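PDB 2O0Y: transcriptional regulator from Rhodococcus sp., which probably binds DNA and regulates transcription as a member of the IclR family, with a helix-turn-helix domain joined to a C-terminal effector-type domain. Local coordinates for residues B[159-162]-B[163-166]. Residues are numbered along the deposited sequence; the frame is centred on the assembly and turned at random.
Sequences LAAP and ELID
The contact between A161-P162 and E163-I165 is a local turn, built from two overlapping i to i+3 backbone hydrogen bonds, in the loop that leads from helix 152-157 into helix 165-171 of the IclR C-terminal domain. It illustrates how a chain bends into a short helix: A161, whose backbone lies outside the helical region (phi -141°), gives way at P162 to helix-like angles, and the turns follow at once. L164 N donates to A161 O at 3.1 Å, closing a beta-turn with P162 and E163 at its corners; I165 N then reaches P162 O at 3.3 Å in a nearly straight bond (N-H...O 167°). The proline suits the first corner, since its ring already holds phi near the value required and its nitrogen has no hydrogen to place.

Around this frame the side chains add modest packing. E163 doubles back over A161: its first torsion (chi1 79°) tucks CG over the main chain, flanked by N and C, and a second bend at chi2 brings OE1 to 3.6 Å from A161 CA and OE2 to 3.7 Å from A161 CB. These are van der Waals contacts, and OE1 also comes within 3.7 Å of P162 CD, at the flank of the exposed ring. A161 CB meets L164 CG at 4.2 Å, a small apolar touch. I165 lies along the turn, its CG1 turned anti to its own carbonyl carbon and its CD1 4.1 Å from P162 CA.

Beyond the turn, A161 and L164 both pack on R119 of strand 113-120, while L164 also meets E97 of the second subunit. L159 and I165 rest on V186 of helix 178-192, and D166 forms a salt bridge to R183 of that same helix.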
loop_
_atom_site.group_PDB
_atom_site.type_symbol
_atom_site.label_atom_id
_atom_site.label_comp_id
_atom_site.label_asym_id
_atom_site.label_seq_id
_atom_site.Cartn_x
_atom_site.Cartn_y
_atom_site.Cartn_z
ATOM N N LEU B 159 -7.504 14.659 14.232
ATOM C CA LEU B 159 -7.281 16.086 13.912
ATOM C C LEU B 159 -7.116 16.244 12.425
ATOM O O LEU B 159 -7.546 17.260 11.859
ATOM C CB LEU B 159 -6.020 16.639 14.586
ATOM C CG LEU B 159 -6.004 16.889 16.093
ATOM C CD1 LEU B 159 -4.604 17.328 16.557
ATOM C CD2 LEU B 159 -7.016 17.934 16.492
ATOM N N ALA B 160 -6.462 15.273 11.782
ATOM C CA ALA B 160 -6.325 15.334 10.322
ATOM C C ALA B 160 -7.513 14.737 9.549
ATOM O O ALA B 160 -7.550 14.806 8.338
ATOM C CB ALA B 160 -4.987 14.710 9.860
ATOM N N ALA B 161 -8.486 14.150 10.234
ATOM C CA ALA B 161 -9.552 13.461 9.526
ATOM C C ALA B 161 -10.911 13.664 10.164
ATOM O O ALA B 161 -11.524 12.687 10.570
ATOM C CB ALA B 161 -9.245 11.975 9.398
ATOM N N PRO B 162 -11.427 14.914 10.173
ATOM C CA PRO B 162 -12.738 15.158 10.756
ATOM C C PRO B 162 -13.844 14.469 9.954
ATOM O O PRO B 162 -14.900 14.188 10.509
ATOM C CB PRO B 162 -12.905 16.679 10.641
ATOM C CG PRO B 162 -12.048 17.053 9.487
ATOM C CD PRO B 162 -10.853 16.149 9.605
ATOM N N GLU B 163 -13.589 14.159 8.682
ATOM C CA GLU B 163 -14.625 13.526 7.843
ATOM C C GLU B 163 -14.882 12.073 8.272
ATOM O O GLU B 163 -15.887 11.469 7.869
ATOM C CB GLU B 163 -14.258 13.579 6.361
ATOM C CG GLU B 163 -13.237 12.523 5.889
ATOM C CD GLU B 163 -11.826 12.872 6.228
ATOM O OE1 GLU B 163 -11.587 14.044 6.632
ATOM O OE2 GLU B 163 -10.953 11.962 6.101
ATOM N N LEU B 164 -13.982 11.534 9.099
ATOM C CA LEU B 164 -14.085 10.155 9.556
ATOM C C LEU B 164 -14.710 9.997 10.937
ATOM O O LEU B 164 -14.976 8.877 11.367
ATOM C CB LEU B 164 -12.714 9.476 9.530
ATOM C CG LEU B 164 -12.131 9.182 8.140
ATOM C CD1 LEU B 164 -10.967 8.240 8.284
ATOM C CD2 LEU B 164 -13.161 8.592 7.206
ATOM N N ILE B 165 -14.949 11.105 11.628
ATOM C CA ILE B 165 -15.404 11.039 13.017
ATOM C C ILE B 165 -16.723 10.239 13.175
ATOM O O ILE B 165 -16.822 9.330 14.016
ATOM C CB ILE B 165 -15.424 12.449 13.665
ATOM C CG1 ILE B 165 -13.972 12.852 14.024
ATOM C CG2 ILE B 165 -16.292 12.462 14.915
ATOM C CD1 ILE B 165 -13.818 14.235 14.641
ATOM N N ASP B 166 -17.704 10.529 12.330
ATOM C CA ASP B 166 -18.986 9.828 12.407
ATOM C C ASP B 166 -18.828 8.308 12.302
ATOM O O ASP B 166 -19.429 7.563 13.081
ATOM C CB ASP B 166 -19.947 10.334 11.334
ATOM C CG ASP B 166 -20.669 11.610 11.737
ATOM O OD1 ASP B 166 -20.743 11.919 12.947
ATOM O OD2 ASP B 166 -21.184 12.309 10.835
#